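PDB 3LUR: putative bacterial transcription regulation protein from Staphylococcus aureus, which probably takes part in regulating transcription by binding an effector, as a member of the integron-associated effector-binding family. Local coordinates for residues Ile17-Glu22 with Trp35-Gln40; Ile44-Leu49 with Ala85-Ile90. All blocks are in the same frame, centred on the assembly; numbering follows the deposited sequence. Where two conformers were deposited one is given.

Contact 1: residues Ile17-Glu22 with Trp35-Gln40; sequences IKETYE and WQRCYQ. With EDO (1,2-ethanediol), chain F.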
loop_
_atom_site.group_PDB
_atom_site.type_symbol
_atom_site.label_atom_id
_atom_site.label_comp_id
_atom_site.label_asym_id
_atom_site.label_seq_id
_atom_site.Cartn_x
_atom_site.Cartn_y
_atom_site.Cartn_z
ATOM N N ILE A 17 -6.033 -0.014 -9.659
ATOM C CA ILE A 17 -5.522 -0.899 -10.685
ATOM C C ILE A 17 -4.493 -1.817 -10.074
ATOM O O ILE A 17 -3.617 -1.368 -9.336
ATOM C CB ILE A 17 -4.864 -0.103 -11.850
ATOM C CG1 ILE A 17 -5.870 0.851 -12.494
ATOM C CG2 ILE A 17 -4.363 -1.054 -12.912
ATOM C CD1 ILE A 17 -7.040 0.099 -13.201
ATOM N N LYS A 18 -4.571 -3.092 -10.442
ATOM C CA LYS A 18 -3.698 -4.098 -9.877
ATOM C C LYS A 18 -2.788 -4.706 -10.938
ATOM O O LYS A 18 -3.191 -4.905 -12.063
ATOM C CB LYS A 18 -4.537 -5.208 -9.215
ATOM C CG LYS A 18 -3.715 -6.234 -8.449
ATOM C CD LYS A 18 -4.584 -7.273 -7.718
ATOM C CE LYS A 18 -4.951 -8.470 -8.568
ATOM N NZ LYS A 18 -5.393 -9.610 -7.693
ATOM N N GLU A 19 -1.547 -4.982 -10.545
ATOM C CA GLU A 19 -0.589 -5.718 -11.391
ATOM C C GLU A 19 -0.096 -6.884 -10.542
ATOM O O GLU A 19 0.053 -6.736 -9.349
ATOM C CB GLU A 19 0.567 -4.848 -11.855
ATOM C CG GLU A 19 0.164 -3.932 -12.980
ATOM C CD GLU A 19 1.344 -3.251 -13.673
ATOM O OE1 GLU A 19 2.506 -3.351 -13.195
ATOM O OE2 GLU A 19 1.090 -2.594 -14.692
ATOM N N THR A 20 0.108 -8.043 -11.160
ATOM C CA THR A 20 0.540 -9.213 -10.425
ATOM C C THR A 20 1.907 -9.598 -10.930
ATOM O O THR A 20 2.150 -9.635 -12.138
ATOM C CB THR A 20 -0.455 -10.375 -10.582
ATOM O OG1 THR A 20 -1.736 -9.961 -10.109
ATOM C CG2 THR A 20 0.000 -11.640 -9.791
ATOM N N TYR A 21 2.801 -9.854 -9.987
ATOM C CA TYR A 21 4.155 -10.233 -10.295
ATOM C C TYR A 21 4.442 -11.627 -9.755
ATOM O O TYR A 21 3.721 -12.135 -8.872
ATOM C CB TYR A 21 5.087 -9.223 -9.679
ATOM C CG TYR A 21 4.670 -7.811 -9.996
ATOM C CD1 TYR A 21 4.840 -7.296 -11.259
ATOM C CD2 TYR A 21 4.108 -6.990 -9.015
ATOM C CE1 TYR A 21 4.464 -5.991 -11.558
ATOM C CE2 TYR A 21 3.741 -5.701 -9.298
ATOM C CZ TYR A 21 3.921 -5.210 -10.577
ATOM O OH TYR A 21 3.561 -3.922 -10.870
ATOM N N GLU A 22 5.502 -12.224 -10.285
ATOM C CA GLU A 22 5.884 -13.606 -9.960
ATOM C C GLU A 22 6.119 -13.840 -8.468
ATOM O O GLU A 22 5.777 -14.899 -7.937
ATOM C CB GLU A 22 7.121 -14.022 -10.782
ATOM N N TRP A 35 3.872 2.813 -11.146
ATOM C CA TRP A 35 3.484 4.163 -10.760
ATOM C C TRP A 35 3.723 5.148 -11.911
ATOM O O TRP A 35 2.883 6.011 -12.187
ATOM C CB TRP A 35 4.281 4.642 -9.532
ATOM C CG TRP A 35 3.791 4.136 -8.259
ATOM C CD1 TRP A 35 4.290 3.094 -7.548
ATOM C CD2 TRP A 35 2.696 4.651 -7.499
ATOM N NE1 TRP A 35 3.585 2.925 -6.400
ATOM C CE2 TRP A 35 2.608 3.873 -6.329
ATOM C CE3 TRP A 35 1.781 5.688 -7.693
ATOM C CZ2 TRP A 35 1.630 4.085 -5.368
ATOM C CZ3 TRP A 35 0.824 5.912 -6.726
ATOM C CH2 TRP A 35 0.750 5.103 -5.584
ATOM N N GLN A 36 4.874 5.022 -12.580
ATOM C CA GLN A 36 5.203 5.924 -13.692
ATOM C C GLN A 36 4.130 5.838 -14.796
ATOM O O GLN A 36 3.646 6.867 -15.306
ATOM C CB GLN A 36 6.592 5.598 -14.274
ATOM C CG GLN A 36 7.020 6.506 -15.414
ATOM C CD GLN A 36 8.445 6.236 -15.923
ATOM O OE1 GLN A 36 9.138 5.326 -15.455
ATOM N NE2 GLN A 36 8.872 7.027 -16.898
ATOM N N ARG A 37 3.769 4.619 -15.163
ATOM C CA ARG A 37 2.746 4.403 -16.192
ATOM C C ARG A 37 1.386 4.977 -15.763
ATOM O O ARG A 37 0.757 5.663 -16.533
ATOM C CB ARG A 37 2.655 2.916 -16.572
ATOM C CG ARG A 37 3.889 2.452 -17.371
ATOM C CD ARG A 37 3.895 0.986 -17.746
ATOM N NE ARG A 37 4.344 0.093 -16.678
ATOM C CZ ARG A 37 3.551 -0.632 -15.884
ATOM N NH1 ARG A 37 2.223 -0.573 -15.983
ATOM N NH2 ARG A 37 4.099 -1.440 -14.977
ATOM N N CYS A 38 0.950 4.703 -14.537
ATOM C CA CYS A 38 -0.322 5.270 -14.037
ATOM C C CYS A 38 -0.310 6.788 -14.085
ATOM O O CYS A 38 -1.302 7.396 -14.472
ATOM C CB CYS A 38 -0.626 4.849 -12.628
ATOM S SG CYS A 38 -1.030 3.088 -12.458
ATOM N N TYR A 39 0.803 7.399 -13.655
ATOM C CA TYR A 39 0.942 8.845 -13.799
ATOM C C TYR A 39 0.823 9.229 -15.265
ATOM O O TYR A 39 -0.031 10.032 -15.624
ATOM C CB TYR A 39 2.270 9.352 -13.209
ATOM C CG TYR A 39 2.166 9.655 -11.739
ATOM C CD1 TYR A 39 1.420 10.725 -11.295
ATOM C CD2 TYR A 39 2.826 8.873 -10.788
ATOM C CE1 TYR A 39 1.310 11.018 -9.926
ATOM C CE2 TYR A 39 2.732 9.160 -9.430
ATOM C CZ TYR A 39 1.964 10.224 -9.004
ATOM O OH TYR A 39 1.850 10.506 -7.667
ATOM N N GLN A 40 1.644 8.609 -16.118
ATOM C CA GLN A 40 1.686 8.950 -17.546
ATOM C C GLN A 40 0.331 8.841 -18.242
ATOM O O GLN A 40 0.041 9.615 -19.139
ATOM C CB GLN A 40 2.701 8.071 -18.289
ATOM C CG GLN A 40 4.151 8.323 -17.915
ATOM C CD GLN A 40 5.103 7.285 -18.506
ATOM O OE1 GLN A 40 4.721 6.127 -18.759
ATOM N NE2 GLN A 40 6.352 7.686 -18.714
HETATM C C1 EDO F . -0.690 1.423 -15.895
HETATM O O1 EDO F . -0.108 0.844 -17.081
HETATM C C2 EDO F . -2.123 0.947 -15.742
HETATM O O2 EDO F . -2.806 1.106 -16.985
#
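Arg37 of the helix reaches across to the strand and meets the carboxylate of Glu19 in an end-on bidentate salt bridge. Its NH2 donates to Glu19 OE1 at 3.1 Å along an almost straight path (171°), Glu19 OE1 accepting on its syn lone pair. The second bond is shorter: Arg37 NH1 lies 2.7 Å from Glu19 OE2, again on the syn side but a little out of the carboxylate plane. Carboxylate and guanidinium are nearly coplanar, 11° apart, so each oxygen faces its own nitrogen and the paired bonds resist rotation of either group. Glutamate suits the strand position because its chain, extended beyond CG, carries the charge to the helix; arginine offers two parallel N-H groups on a long chain, bent at chi3 (-81°) to turn the guanidinium edge toward the acid.

The carboxylate has a second anchor. Tyr21 OH, two residues along on the same side of the strand, donates to Glu19 OE1 at 2.6 Å and takes the anti lone pair, which leaves the syn one to Arg37. Two donors on one oxygen, and a cationic partner, would be expected to favour the ionised acid. On the other flank, Arg37 NH1 also donates to O1 of an ethanediol at 2.9 Å; this molecule, probably from the crystallisation liquor, rests with its C1 3.8 Å from Cys38 SG and is bonded to Glu41 as well.

The bridge spans the surface between strand 5-21 and helix 24-41. From the same helix Phe34 packs on Ile17, Glu19 and Tyr21, and the ring of Tyr21 meets that of His30. The strand itself is hydrogen-bonded through its backbone to strand 70-77, on which Trp35 and Cys38 also rest.

Contact 2: residues Ile44-Leu49 with Ala85-Ile90; sequences IADLQL and AKYDVI. With EDO (1,2-ethanediol), chain H.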
loop_
_atom_site.group_PDB
_atom_site.type_symbol
_atom_site.label_atom_id
_atom_site.label_comp_id
_atom_site.label_asym_id
_atom_site.label_seq_id
_atom_site.Cartn_x
_atom_site.Cartn_y
_atom_site.Cartn_z
ATOM N N ILE A 44 -3.637 8.238 -12.148
ATOM C CA ILE A 44 -3.523 8.801 -10.808
ATOM C C ILE A 44 -4.486 9.962 -10.628
ATOM O O ILE A 44 -5.154 10.049 -9.594
ATOM C CB ILE A 44 -2.105 9.250 -10.411
ATOM C CG1 ILE A 44 -1.103 8.094 -10.495
ATOM C CG2 ILE A 44 -2.138 9.834 -8.957
ATOM C CD1 ILE A 44 -1.435 6.903 -9.602
ATOM N N ALA A 45 -4.584 10.831 -11.636
ATOM C CA ALA A 45 -5.459 12.003 -11.546
ATOM C C ALA A 45 -6.904 11.569 -11.429
ATOM O O ALA A 45 -7.652 12.102 -10.621
ATOM C CB ALA A 45 -5.264 12.934 -12.753
ATOM N N ASP A 46 -7.277 10.556 -12.200
ATOM C CA ASP A 46 -8.622 10.042 -12.149
ATOM C C ASP A 46 -8.979 9.412 -10.786
ATOM O O ASP A 46 -10.065 9.621 -10.286
ATOM C CB ASP A 46 -8.835 9.015 -13.246
ATOM C CG ASP A 46 -10.295 8.725 -13.475
ATOM O OD1 ASP A 46 -11.071 9.709 -13.604
ATOM O OD2 ASP A 46 -10.668 7.531 -13.516
ATOM N N LEU A 47 -8.071 8.612 -10.217
ATOM C CA LEU A 47 -8.319 8.006 -8.924
ATOM C C LEU A 47 -8.390 9.059 -7.827
ATOM O O LEU A 47 -9.175 8.936 -6.903
ATOM C CB LEU A 47 -7.249 6.974 -8.584
ATOM C CG LEU A 47 -7.225 5.704 -9.405
ATOM C CD1 LEU A 47 -6.063 4.837 -8.907
ATOM C CD2 LEU A 47 -8.560 4.969 -9.306
ATOM N N GLN A 48 -7.600 10.118 -7.948
ATOM C CA GLN A 48 -7.626 11.160 -6.931
ATOM C C GLN A 48 -8.961 11.874 -6.893
ATOM O O GLN A 48 -9.352 12.369 -5.840
ATOM C CB GLN A 48 -6.460 12.136 -7.075
ATOM C CG GLN A 48 -5.143 11.545 -6.616
ATOM C CD GLN A 48 -5.103 11.257 -5.103
ATOM O OE1 GLN A 48 -5.995 10.613 -4.542
ATOM N NE2 GLN A 48 -4.026 11.702 -4.454
ATOM N N LEU A 49 -9.689 11.877 -8.009
ATOM C CA LEU A 49 -11.020 12.478 -8.026
ATOM C C LEU A 49 -12.018 11.628 -7.277
ATOM O O LEU A 49 -13.021 12.142 -6.827
ATOM C CB LEU A 49 -11.514 12.688 -9.448
ATOM C CG LEU A 49 -10.761 13.739 -10.250
ATOM C CD1 LEU A 49 -11.298 13.770 -11.700
ATOM C CD2 LEU A 49 -10.894 15.095 -9.572
ATOM N N ALA A 85 -16.678 0.228 -11.248
ATOM C CA ALA A 85 -16.471 -1.039 -11.996
ATOM C C ALA A 85 -15.358 -1.031 -13.091
ATOM O O ALA A 85 -14.787 -2.067 -13.373
ATOM C CB ALA A 85 -17.813 -1.515 -12.599
ATOM N N LYS A 86 -15.103 0.114 -13.733
ATOM C CA LYS A 86 -13.977 0.252 -14.740
ATOM C C LYS A 86 -12.593 -0.145 -14.100
ATOM O O LYS A 86 -11.782 -0.906 -14.663
ATOM C CB LYS A 86 -13.925 1.671 -15.262
ATOM C CG LYS A 86 -13.728 2.699 -14.171
ATOM N N TYR A 87 -12.382 0.334 -12.890
ATOM C CA TYR A 87 -11.246 -0.038 -12.095
ATOM C C TYR A 87 -11.582 -1.289 -11.332
ATOM O O TYR A 87 -12.701 -1.758 -11.384
ATOM C CB TYR A 87 -10.965 1.058 -11.073
ATOM C CG TYR A 87 -10.464 2.310 -11.687
ATOM C CD1 TYR A 87 -9.138 2.407 -12.071
ATOM C CD2 TYR A 87 -11.288 3.412 -11.865
ATOM C CE1 TYR A 87 -8.644 3.529 -12.638
ATOM C CE2 TYR A 87 -10.800 4.559 -12.436
ATOM C CZ TYR A 87 -9.466 4.604 -12.825
ATOM O OH TYR A 87 -8.912 5.717 -13.383
ATOM N N ASP A 88 -10.589 -1.831 -10.640
ATOM C CA ASP A 88 -10.833 -2.891 -9.667
ATOM C C ASP A 88 -11.437 -2.176 -8.489
ATOM O O ASP A 88 -11.011 -1.066 -8.168
ATOM C CB ASP A 88 -9.554 -3.598 -9.251
ATOM C CG ASP A 88 -9.248 -4.809 -10.097
ATOM O OD1 ASP A 88 -9.845 -4.962 -11.185
ATOM O OD2 ASP A 88 -8.407 -5.643 -9.651
ATOM N N VAL A 89 -12.477 -2.762 -7.896
ATOM C CA VAL A 89 -13.165 -2.146 -6.750
ATOM C C VAL A 89 -13.316 -3.220 -5.719
ATOM O O VAL A 89 -14.188 -4.071 -5.858
ATOM C CB VAL A 89 -14.540 -1.600 -7.128
ATOM C CG1 VAL A 89 -15.254 -1.031 -5.889
ATOM C CG2 VAL A 89 -14.405 -0.539 -8.181
ATOM N N ILE A 90 -12.434 -3.229 -4.712
ATOM C CA ILE A 90 -12.441 -4.306 -3.708
ATOM C C ILE A 90 -12.601 -3.837 -2.272
ATOM O O ILE A 90 -12.518 -2.651 -1.987
ATOM C CB ILE A 90 -11.160 -5.156 -3.808
ATOM C CG1 ILE A 90 -9.960 -4.389 -3.271
ATOM C CG2 ILE A 90 -10.987 -5.621 -5.300
ATOM C CD1 ILE A 90 -8.756 -5.212 -3.045
HETATM C C1 EDO H . -2.034 13.136 -2.764
HETATM O O1 EDO H . -1.455 11.826 -2.611
HETATM C C2 EDO H . -2.818 13.507 -1.498
HETATM O O2 EDO H . -4.023 12.739 -1.395
#
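Where the chain enters strand 88-103 of the closed antiparallel barrel, Tyr87, an apolar face and a polar edge in one residue, reaches from the preceding turn to the short helix 43-50 and ties the two together. Tyr87 OH donates a short hydrogen bond, 2.5 Å, to Asp46 OD2, which lies at the ring edge and accepts through its anti lone pair, the one facing away from OD1. The carboxylate is turned 31° from the ring plane. Asp46 reaches this position because its CG stands anti to the backbone N (chi1 -165°), swinging the acid out from the helix toward Tyr87. An aspartate fits here: its carboxylate is a strong acceptor, and the long, rigid tyrosine bridges the distance to its short side chain.

In this six-stranded barrel, strand 88-103 runs beside strand 5-21, and the backbones of Asp88 and Gly16 are hydrogen-bonded there. Tyr87 lies against Val15 and Ile17 of that neighbour, while Leu47 of the helix presses on Val76 of strand 70-77, so tyrosine and leucine together bridge from the sheet to the helix laid against it.

The apolar part of the contact is a CH-pi interaction. Leu47 CD2 stands over the centre of the Tyr87 ring, 3.6 Å from its centroid and only 10° off the normal. Leucine suits this buried place because a branched tip can set one methyl squarely on a ring face. The next residue, Gln48, turns to its own helix end instead, where its OE1 accepts from Asn51.

Contacts 1 and 2 come in series along the chain, residues 17-40 closing before 44-90 opens, and their centres lie about 13 Å apart. Each fastens one of two consecutive helices, 24-41 and 43-50, to the same barrel: the first to strand 5-21, the second to the loop leading into strand 88-103, the neighbour of 5-21 in the sheet. They also touch: Ile17 CD1 packs 3.3 Å from Tyr87 CD1 on the barrel side, while on the helix side Ile44 fits against Trp35, Cys38 and Tyr39. The result is a continuous patch in which both helices are attached to adjoining parts of the same barrel, consistent with one effector-binding domain.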